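Local coordinates for STIL N-terminal domain-containing protein (Trichoplax adhaerens, PDB 5OI9) that probably contributes to centriole assembly through its STIL-type N-terminal domain, the STIL protein being a direct binding partner of CEP85 linked to PLK4 activation, at residues 79-85 and 267-271; 135-141 and 169-173; 179-185 and 329-335. Numbering follows the deposited sequence.

Contact 1 of 3, residues 79-85 and 267-271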
loop_
_atom_site.group_PDB
_atom_site.type_symbol
_atom_site.label_atom_id
_atom_site.label_comp_id
_atom_site.label_asym_id
_atom_site.label_seq_id
_atom_site.Cartn_x
_atom_site.Cartn_y
_atom_site.Cartn_z
ATOM N N ILE A 79 5.274 -8.711 -3.910
ATOM C CA ILE A 79 4.538 -8.781 -5.167
ATOM C C ILE A 79 5.205 -9.856 -6.014
ATOM O O ILE A 79 6.391 -9.735 -6.343
ATOM C CB ILE A 79 4.538 -7.428 -5.898
ATOM C CG1 ILE A 79 4.111 -6.313 -4.944
ATOM C CG2 ILE A 79 3.601 -7.457 -7.079
ATOM C CD1 ILE A 79 4.183 -4.930 -5.555
ATOM N N ASN A 80 4.460 -10.909 -6.362
ATOM C CA ASN A 80 5.238 -12.050 -6.831
ATOM C C ASN A 80 4.787 -12.667 -8.154
ATOM O O ASN A 80 5.648 -13.060 -8.944
ATOM C CB ASN A 80 5.297 -13.122 -5.710
ATOM C CG ASN A 80 3.947 -13.409 -5.079
ATOM O OD1 ASN A 80 2.981 -12.665 -5.259
ATOM N ND2 ASN A 80 3.881 -14.494 -4.313
ATOM N N LYS A 81 3.486 -12.789 -8.425
ATOM C CA LYS A 81 3.044 -13.403 -9.679
ATOM C C LYS A 81 1.954 -12.554 -10.325
ATOM O O LYS A 81 0.846 -12.437 -9.793
ATOM C CB LYS A 81 2.582 -14.858 -9.478
ATOM C CG LYS A 81 1.340 -15.137 -8.634
ATOM C CD LYS A 81 0.951 -16.604 -8.832
ATOM C CE LYS A 81 -0.182 -17.087 -7.937
ATOM N NZ LYS A 81 -0.388 -18.565 -8.092
ATOM N N ASP A 82 2.282 -11.979 -11.482
ATOM C CA ASP A 82 1.418 -11.051 -12.214
ATOM C C ASP A 82 0.895 -9.954 -11.289
ATOM O O ASP A 82 -0.308 -9.695 -11.196
ATOM C CB ASP A 82 0.265 -11.781 -12.912
ATOM C CG ASP A 82 -0.518 -10.869 -13.857
ATOM O OD1 ASP A 82 0.057 -10.423 -14.872
ATOM O OD2 ASP A 82 -1.705 -10.596 -13.581
ATOM N N ASP A 83 1.827 -9.316 -10.586
ATOM C CA ASP A 83 1.531 -8.185 -9.708
ATOM C C ASP A 83 0.527 -8.566 -8.618
ATOM O O ASP A 83 -0.383 -7.800 -8.297
ATOM C CB ASP A 83 1.046 -6.977 -10.517
ATOM C CG ASP A 83 2.075 -6.510 -11.547
ATOM O OD1 ASP A 83 3.281 -6.476 -11.217
ATOM O OD2 ASP A 83 1.681 -6.178 -12.684
ATOM N N ARG A 84 0.696 -9.759 -8.045
ATOM C CA ARG A 84 -0.163 -10.246 -6.971
ATOM C C ARG A 84 0.436 -9.857 -5.624
ATOM O O ARG A 84 1.559 -10.256 -5.298
ATOM C CB ARG A 84 -0.348 -11.760 -7.067
ATOM C CG ARG A 84 -0.901 -12.400 -5.807
ATOM C CD ARG A 84 -1.508 -13.761 -6.093
ATOM N NE ARG A 84 -2.672 -13.661 -6.969
ATOM C CZ ARG A 84 -3.616 -14.592 -7.066
ATOM N NH1 ARG A 84 -3.540 -15.695 -6.331
ATOM N NH2 ARG A 84 -4.641 -14.417 -7.889
ATOM N N VAL A 85 -0.318 -9.089 -4.844
ATOM C CA VAL A 85 0.183 -8.498 -3.608
ATOM C C VAL A 85 -0.075 -9.449 -2.449
ATOM O O VAL A 85 -1.199 -9.932 -2.265
ATOM C CB VAL A 85 -0.472 -7.131 -3.351
ATOM C CG1 VAL A 85 0.098 -6.505 -2.092
ATOM C CG2 VAL A 85 -0.272 -6.216 -4.545
ATOM N N ILE A 267 3.032 -1.060 -16.986
ATOM C CA ILE A 267 2.202 -0.080 -16.300
ATOM C C ILE A 267 1.258 -0.721 -15.294
ATOM O O ILE A 267 0.685 -0.017 -14.454
ATOM C CB ILE A 267 1.419 0.746 -17.343
ATOM C CG1 ILE A 267 0.816 1.999 -16.704
ATOM C CG2 ILE A 267 0.352 -0.110 -18.019
ATOM C CD1 ILE A 267 0.046 2.848 -17.660
ATOM N N HIS A 268 1.095 -2.043 -15.342
ATOM C CA HIS A 268 0.193 -2.737 -14.432
ATOM C C HIS A 268 0.794 -2.968 -13.051
ATOM O O HIS A 268 0.079 -3.435 -12.158
ATOM C CB HIS A 268 -0.225 -4.078 -15.036
ATOM C CG HIS A 268 -0.846 -3.957 -16.392
ATOM N ND1 HIS A 268 -2.111 -3.450 -16.589
ATOM C CD2 HIS A 268 -0.372 -4.275 -17.621
ATOM C CE1 HIS A 268 -2.392 -3.462 -17.879
ATOM N NE2 HIS A 268 -1.353 -3.956 -18.527
ATOM N N HIS A 269 2.072 -2.666 -12.856
ATOM C CA HIS A 269 2.677 -2.812 -11.541
ATOM C C HIS A 269 1.968 -1.890 -10.553
ATOM O O HIS A 269 1.779 -0.701 -10.849
ATOM C CB HIS A 269 4.169 -2.486 -11.604
ATOM C CG HIS A 269 4.945 -2.955 -10.413
ATOM N ND1 HIS A 269 4.852 -2.354 -9.176
ATOM C CD2 HIS A 269 5.839 -3.964 -10.273
ATOM C CE1 HIS A 269 5.649 -2.973 -8.324
ATOM N NE2 HIS A 269 6.261 -3.954 -8.965
ATOM N N PRO A 270 1.550 -2.389 -9.386
ATOM C CA PRO A 270 0.811 -1.528 -8.445
ATOM C C PRO A 270 1.593 -0.309 -7.980
ATOM O O PRO A 270 0.981 0.650 -7.493
ATOM C CB PRO A 270 0.488 -2.471 -7.275
ATOM C CG PRO A 270 1.426 -3.627 -7.424
ATOM C CD PRO A 270 1.699 -3.767 -8.889
ATOM N N TYR A 271 2.921 -0.307 -8.118
ATOM C CA TYR A 271 3.696 0.879 -7.771
ATOM C C TYR A 271 3.349 2.059 -8.673
ATOM O O TYR A 271 3.400 3.211 -8.227
ATOM C CB TYR A 271 5.192 0.572 -7.852
ATOM C CG TYR A 271 6.084 1.744 -7.502
ATOM C CD1 TYR A 271 6.427 2.008 -6.182
ATOM C CD2 TYR A 271 6.587 2.580 -8.491
ATOM C CE1 TYR A 271 7.241 3.073 -5.856
ATOM C CE2 TYR A 271 7.404 3.648 -8.173
ATOM C CZ TYR A 271 7.728 3.890 -6.853
ATOM O OH TYR A 271 8.543 4.949 -6.530
#

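Contact 2 of 3, residues 135-141 and 169-173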
loop_
_atom_site.group_PDB
_atom_site.type_symbol
_atom_site.label_atom_id
_atom_site.label_comp_id
_atom_site.label_asym_id
_atom_site.label_seq_id
_atom_site.Cartn_x
_atom_site.Cartn_y
_atom_site.Cartn_z
ATOM N N SER A 135 -15.155 -7.679 18.423
ATOM C CA SER A 135 -14.832 -8.794 17.539
ATOM C C SER A 135 -14.985 -8.451 16.049
ATOM O O SER A 135 -14.047 -8.677 15.282
ATOM C CB SER A 135 -15.681 -10.024 17.886
ATOM O OG SER A 135 -15.504 -10.404 19.244
ATOM N N PRO A 136 -16.134 -7.916 15.624
ATOM C CA PRO A 136 -16.346 -7.677 14.196
ATOM C C PRO A 136 -15.987 -6.254 13.779
ATOM O O PRO A 136 -15.969 -5.315 14.580
ATOM C CB PRO A 136 -17.854 -7.926 14.022
ATOM C CG PRO A 136 -18.448 -7.957 15.431
ATOM C CD PRO A 136 -17.346 -7.547 16.375
ATOM N N PHE A 137 -15.696 -6.112 12.488
ATOM C CA PHE A 137 -15.390 -4.822 11.886
ATOM C C PHE A 137 -16.674 -4.154 11.411
ATOM O O PHE A 137 -17.489 -4.776 10.719
ATOM C CB PHE A 137 -14.424 -4.990 10.711
ATOM C CG PHE A 137 -12.989 -5.141 11.120
ATOM C CD1 PHE A 137 -12.200 -4.023 11.319
ATOM C CD2 PHE A 137 -12.422 -6.395 11.285
ATOM C CE1 PHE A 137 -10.881 -4.145 11.685
ATOM C CE2 PHE A 137 -11.091 -6.525 11.654
ATOM C CZ PHE A 137 -10.322 -5.395 11.856
ATOM N N SER A 138 -16.839 -2.888 11.773
ATOM C CA SER A 138 -17.972 -2.077 11.355
ATOM C C SER A 138 -17.504 -1.028 10.354
ATOM O O SER A 138 -16.309 -0.757 10.215
ATOM C CB SER A 138 -18.643 -1.402 12.555
ATOM O OG SER A 138 -17.769 -0.453 13.141
ATOM N N ILE A 139 -18.467 -0.429 9.650
ATOM C CA ILE A 139 -18.114 0.544 8.621
ATOM C C ILE A 139 -17.530 1.808 9.247
ATOM O O ILE A 139 -16.715 2.499 8.621
ATOM C CB ILE A 139 -19.337 0.843 7.731
ATOM C CG1 ILE A 139 -18.942 1.746 6.561
ATOM C CG2 ILE A 139 -20.461 1.461 8.543
ATOM C CD1 ILE A 139 -17.873 1.149 5.668
ATOM N N SER A 140 -17.908 2.120 10.490
ATOM C CA SER A 140 -17.309 3.264 11.173
ATOM C C SER A 140 -15.818 3.046 11.400
ATOM O O SER A 140 -15.021 3.984 11.284
ATOM C CB SER A 140 -18.018 3.521 12.502
ATOM O OG SER A 140 -17.768 2.476 13.426
ATOM N N GLU A 141 -15.425 1.814 11.725
ATOM C CA GLU A 141 -14.008 1.512 11.903
ATOM C C GLU A 141 -13.260 1.586 10.576
ATOM O O GLU A 141 -12.146 2.117 10.514
ATOM C CB GLU A 141 -13.850 0.133 12.545
ATOM C CG GLU A 141 -12.448 -0.184 13.036
ATOM C CD GLU A 141 -12.386 -1.497 13.798
ATOM O OE1 GLU A 141 -13.460 -2.051 14.119
ATOM O OE2 GLU A 141 -11.263 -1.976 14.073
ATOM N N LYS A 169 -5.790 -4.068 9.558
ATOM C CA LYS A 169 -5.952 -4.239 10.996
ATOM C C LYS A 169 -6.357 -5.678 11.280
ATOM O O LYS A 169 -6.914 -6.364 10.420
ATOM C CB LYS A 169 -7.000 -3.272 11.570
ATOM C CG LYS A 169 -6.712 -1.806 11.299
ATOM C CD LYS A 169 -7.897 -0.930 11.673
ATOM C CE LYS A 169 -8.117 -0.902 13.176
ATOM N NZ LYS A 169 -6.995 -0.226 13.883
ATOM N N ILE A 170 -6.073 -6.132 12.500
ATOM C CA ILE A 170 -6.400 -7.491 12.921
ATOM C C ILE A 170 -7.051 -7.447 14.297
ATOM O O ILE A 170 -6.553 -6.775 15.206
ATOM C CB ILE A 170 -5.159 -8.405 12.941
ATOM C CG1 ILE A 170 -4.624 -8.603 11.523
ATOM C CG2 ILE A 170 -5.499 -9.756 13.558
ATOM C CD1 ILE A 170 -3.417 -9.502 11.449
ATOM N N HIS A 171 -8.171 -8.153 14.440
ATOM C CA HIS A 171 -8.802 -8.421 15.727
ATOM C C HIS A 171 -8.618 -9.895 16.059
ATOM O O HIS A 171 -8.929 -10.763 15.235
ATOM C CB HIS A 171 -10.295 -8.079 15.706
ATOM C CG HIS A 171 -10.590 -6.633 15.454
ATOM N ND1 HIS A 171 -11.812 -6.197 14.991
ATOM C CD2 HIS A 171 -9.828 -5.525 15.607
ATOM C CE1 HIS A 171 -11.789 -4.882 14.866
ATOM N NE2 HIS A 171 -10.596 -4.449 15.234
ATOM N N ALA A 172 -8.116 -10.179 17.259
ATOM C CA ALA A 172 -7.870 -11.551 17.687
ATOM C C ALA A 172 -8.585 -11.803 19.004
ATOM O O ALA A 172 -8.341 -11.105 19.991
ATOM C CB ALA A 172 -6.370 -11.825 17.826
ATOM N N THR A 173 -9.466 -12.792 19.024
ATOM C CA THR A 173 -10.098 -13.247 20.256
ATOM C C THR A 173 -9.503 -14.602 20.613
ATOM O O THR A 173 -9.521 -15.525 19.791
ATOM C CB THR A 173 -11.613 -13.333 20.098
ATOM O OG1 THR A 173 -12.120 -12.054 19.698
ATOM C CG2 THR A 173 -12.258 -13.728 21.410
#

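Contact 3 of 3, residues 179-185 and 329-335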
loop_
_atom_site.group_PDB
_atom_site.type_symbol
_atom_site.label_atom_id
_atom_site.label_comp_id
_atom_site.label_asym_id
_atom_site.label_seq_id
_atom_site.Cartn_x
_atom_site.Cartn_y
_atom_site.Cartn_z
ATOM N N ASP A 179 -6.010 -27.695 27.635
ATOM C CA ASP A 179 -5.543 -28.456 26.483
ATOM C C ASP A 179 -4.814 -27.606 25.451
ATOM O O ASP A 179 -3.757 -28.012 24.954
ATOM C CB ASP A 179 -6.721 -29.158 25.803
ATOM C CG ASP A 179 -7.432 -30.125 26.719
ATOM O OD1 ASP A 179 -6.769 -30.689 27.612
ATOM O OD2 ASP A 179 -8.653 -30.324 26.547
ATOM N N GLU A 180 -5.355 -26.444 25.102
ATOM C CA GLU A 180 -4.885 -25.739 23.922
ATOM C C GLU A 180 -5.117 -24.245 24.075
ATOM O O GLU A 180 -5.850 -23.787 24.956
ATOM C CB GLU A 180 -5.594 -26.248 22.664
ATOM C CG GLU A 180 -7.079 -25.920 22.651
ATOM C CD GLU A 180 -7.848 -26.684 21.593
ATOM O OE1 GLU A 180 -7.209 -27.289 20.707
ATOM O OE2 GLU A 180 -9.095 -26.682 21.653
ATOM N N ILE A 181 -4.480 -23.492 23.185
ATOM C CA ILE A 181 -4.766 -22.081 22.976
ATOM C C ILE A 181 -5.545 -21.966 21.673
ATOM O O ILE A 181 -5.101 -22.467 20.633
ATOM C CB ILE A 181 -3.474 -21.250 22.924
ATOM C CG1 ILE A 181 -2.594 -21.556 24.141
ATOM C CG2 ILE A 181 -3.798 -19.765 22.849
ATOM C CD1 ILE A 181 -1.165 -21.068 24.008
ATOM N N SER A 182 -6.714 -21.336 21.727
ATOM C CA SER A 182 -7.538 -21.116 20.549
ATOM C C SER A 182 -7.622 -19.623 20.266
ATOM O O SER A 182 -7.770 -18.818 21.188
ATOM C CB SER A 182 -8.942 -21.702 20.734
ATOM O OG SER A 182 -9.628 -21.060 21.792
ATOM N N ILE A 183 -7.516 -19.255 18.991
ATOM C CA ILE A 183 -7.545 -17.854 18.578
ATOM C C ILE A 183 -8.441 -17.716 17.356
ATOM O O ILE A 183 -8.289 -18.460 16.381
ATOM C CB ILE A 183 -6.139 -17.306 18.255
ATOM C CG1 ILE A 183 -5.160 -17.589 19.394
ATOM C CG2 ILE A 183 -6.204 -15.809 17.984
ATOM C CD1 ILE A 183 -3.781 -17.020 19.154
ATOM N N ASN A 184 -9.366 -16.760 17.399
ATOM C CA ASN A 184 -10.116 -16.343 16.222
ATOM C C ASN A 184 -9.469 -15.072 15.684
ATOM O O ASN A 184 -9.488 -14.029 16.346
ATOM C CB ASN A 184 -11.588 -16.112 16.547
ATOM C CG ASN A 184 -12.381 -15.644 15.340
ATOM O OD1 ASN A 184 -12.706 -14.464 15.215
ATOM N ND2 ASN A 184 -12.687 -16.569 14.438
ATOM N N VAL A 185 -8.892 -15.162 14.490
ATOM C CA VAL A 185 -8.177 -14.051 13.875
ATOM C C VAL A 185 -9.058 -13.469 12.781
ATOM O O VAL A 185 -9.405 -14.162 11.819
ATOM C CB VAL A 185 -6.820 -14.502 13.310
ATOM C CG1 VAL A 185 -6.074 -13.324 12.701
ATOM C CG2 VAL A 185 -5.989 -15.177 14.385
ATOM N N ASP A 329 -10.528 -16.666 10.404
ATOM C CA ASP A 329 -10.319 -18.098 10.516
ATOM C C ASP A 329 -9.858 -18.396 11.935
ATOM O O ASP A 329 -9.299 -17.531 12.615
ATOM C CB ASP A 329 -9.299 -18.594 9.484
ATOM C CG ASP A 329 -9.319 -20.102 9.313
ATOM O OD1 ASP A 329 -10.000 -20.790 10.103
ATOM O OD2 ASP A 329 -8.656 -20.598 8.378
ATOM N N ASP A 330 -10.118 -19.620 12.378
ATOM C CA ASP A 330 -9.668 -20.068 13.684
ATOM C C ASP A 330 -8.330 -20.784 13.561
ATOM O O ASP A 330 -8.031 -21.415 12.544
ATOM C CB ASP A 330 -10.691 -21.006 14.325
ATOM C CG ASP A 330 -12.020 -20.330 14.591
ATOM O OD1 ASP A 330 -12.025 -19.140 14.967
ATOM O OD2 ASP A 330 -13.065 -20.996 14.428
ATOM N N ILE A 331 -7.521 -20.672 14.610
ATOM C CA ILE A 331 -6.310 -21.465 14.759
ATOM C C ILE A 331 -6.320 -22.081 16.151
ATOM O O ILE A 331 -6.763 -21.451 17.118
ATOM C CB ILE A 331 -5.032 -20.628 14.524
ATOM C CG1 ILE A 331 -3.790 -21.522 14.557
ATOM C CG2 ILE A 331 -4.913 -19.503 15.542
ATOM C CD1 ILE A 331 -2.495 -20.780 14.301
ATOM N N PHE A 332 -5.868 -23.326 16.246
ATOM C CA PHE A 332 -5.800 -24.045 17.511
ATOM C C PHE A 332 -4.351 -24.431 17.763
ATOM O O PHE A 332 -3.731 -25.102 16.934
ATOM C CB PHE A 332 -6.711 -25.273 17.493
ATOM C CG PHE A 332 -8.156 -24.943 17.250
ATOM C CD1 PHE A 332 -8.997 -24.634 18.306
ATOM C CD2 PHE A 332 -8.670 -24.926 15.964
ATOM C CE1 PHE A 332 -10.324 -24.320 18.085
ATOM C CE2 PHE A 332 -9.997 -24.613 15.737
ATOM C CZ PHE A 332 -10.824 -24.311 16.799
HETATM N N MSE A 333 -3.814 -23.990 18.893
HETATM C CA MSE A 333 -2.407 -24.194 19.195
HETATM C C MSE A 333 -2.196 -25.037 20.438
HETATM O O MSE A 333 -2.857 -24.834 21.456
HETATM C CB MSE A 333 -1.701 -22.855 19.389
HETATM C CG MSE A 333 -1.847 -21.883 18.248
HETATM SE SE MSE A 333 -0.644 -20.389 18.528
HETATM C CE MSE A 333 -1.410 -19.654 20.151
ATOM N N GLU A 334 -1.251 -25.968 20.354
ATOM C CA GLU A 334 -0.818 -26.693 21.537
ATOM C C GLU A 334 -0.162 -25.736 22.524
ATOM O O GLU A 334 0.426 -24.720 22.143
ATOM C CB GLU A 334 0.159 -27.806 21.156
ATOM C CG GLU A 334 -0.441 -28.892 20.281
ATOM C CD GLU A 334 -1.347 -29.825 21.057
ATOM O OE1 GLU A 334 -1.083 -30.044 22.258
ATOM O OE2 GLU A 334 -2.323 -30.338 20.468
ATOM N N LYS A 335 -0.286 -26.067 23.811
ATOM C CA LYS A 335 0.403 -25.304 24.847
ATOM C C LYS A 335 1.899 -25.241 24.573
ATOM O O LYS A 335 2.520 -24.176 24.671
ATOM C CB LYS A 335 0.136 -25.933 26.213
ATOM C CG LYS A 335 -1.289 -25.793 26.689
ATOM C CD LYS A 335 -1.600 -24.341 26.977
ATOM C CE LYS A 335 -2.577 -24.224 28.123
ATOM N NZ LYS A 335 -2.139 -25.021 29.301
HETATM O O HOH W 1 -1.114 -28.570 24.341
#

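Contact 1 of 3, residues 79-85 and 267-271
This is a packing contact between the turn of a β-hairpin, joining the antiparallel strands 69-79 and 85-97, and the start of helix 270-281. It bridges the two sheets of the domain, because the hairpin belongs to the nine-strand sheet, while residues 267-271 follow strand 256-264 of the seven-strand sheet. The closest CA pair is Asp83 with His269, 5.8 Å, and 232 Å² is buried in all. No hydrogen bond crosses; the contact is van der Waals packing, in which Asp83 is the most covered residue and its OD2 comes to 3.2 Å from His268 O, two acceptors that cannot bond. The backbone bond from Asn80 N to Arg84 O (3.2 Å) closes the turn; Asp82 and Asp83 take the left-handed conformation (phi 50° and 59°), turning the chain back toward strand 85-97. Pro270 is the main apolar partner: its CG lies 3.6 Å from Ile79 CD1 and 4.2 Å from Val85 CG2, and its CD 3.7 Å from Asp83 CB. His269 occupies the N-cap position, its CE1 3.7 Å from Ile79 CD1. The cap is made by its ring, Tyr271 N donating to His269 ND1 at 3.0 Å and 161°.

Contact 2 of 3, residues 135-141 and 169-173
Residues 169-173 are fully extended within strand 167-176, whereas residues 135-138 form an irregular approach to helix 139-155 that runs over one face of that strand. The backbones come nearest at Ser135 and His171, whose CA atoms are 6.3 Å apart, and no main-chain hydrogen bond joins them. Both edges of the strand are engaged, Ile170 and Ala172 bonding to strand 118-126, Lys169 and His171 to strand 180-192. The segment therefore meets the strand's face, mainly through side chains, with the CA-to-CB bonds of Lys169, His171 and Thr173 directed at it and those of Ile170 and Ala172 turned away. His171 is the hub, covered over 95 Å². Its ring forms an offset stack with Phe137, centroids 3.8 Å apart and planes at 6°, with Phe137 CZ 3.4 Å from His171 CE1. Around the imidazole edge lie two weak hydrogen bonds, from His171 NE2 to Glu141 OE2 (2.8 Å, angle 123°) and from His171 ND1 to Ser135 O (3.4 Å). Glu141 OE2 also meets Lys169 CE at 3.4 Å. Ser138 is the N-cap, its OG hydrogen-bonded to Ser140 OG at 2.9 Å. Since helix 139-155 links the adjacent parallel strands 118-126 and 167-176, the Phe137-His171 stack joins the approach to the helix, and the weak Glu141 bond its first turn, to the second strand of a β-α-β crossover.

Contact 3 of 3, residues 179-185 and 329-335
An apolar cluster of Ile181, Ile183, Ile331 and Met333, the last a selenomethionine, forms the centre. Met333 CE lies 3.6 Å from Ile181 CG2 and 3.7 Å from Ile183 CD1, while Ile183 CB meets Ile331 CG2 at 3.7 Å. Helix 45-61 covers this face, Gln52 touching both Ile181 and Ile183 and Arg49 touching Met333. The backbones pair through reciprocal bonds: Ile181 N to Met333 O (2.7 Å) with Met333 N to Ile181 O (2.6 Å), Ile183 N to Ile331 O (3.0 Å) with Ile331 N to Ile183 O (2.9 Å), and Val185 N to Asp329 O (3.0 Å) with Asp329 N to Val185 O (3.1 Å). The other face is more polar: Ser182 CB packs on Phe332 CD1 at 3.8 Å, and Asn184 ND2 donates to Asp330 OD1 at 2.7 Å and 174°. At the far end a water bridges Asp179 O (2.8 Å), Glu334 OE1 (2.6 Å) and Lys335 N (2.7 Å). The axes of segments 180-185 and 329-334 approach to 4.6 Å, their directions 161° apart: classic antiparallel β pairing, here adding strand 322-334 to the hairpin of strands 167-176 and 180-192 beneath a covering helix.

Contacts 2 and 3 are neighbours in the nine-strand sheet, their centres about 19 Å apart: strands 167-176 and 180-192 pair directly, with Thr173 O 2.7 Å from Asn184 N in a probable hydrogen bond and Ile170 CG2 3.7 Å from Val185 CG1. Contact 1 stands apart, where that sheet meets the seven-strand one; its centre is about 27 Å from that of contact 2 and about 33 Å from that of contact 3, nearest atoms about 13 and 16 Å away. Along the chain, contact 2 is nested within the loop closed by contact 1, which contact 3 crosses. All three lie within one STIL N-terminal region, contact 1 between the sheets, contacts 2 and 3 on one.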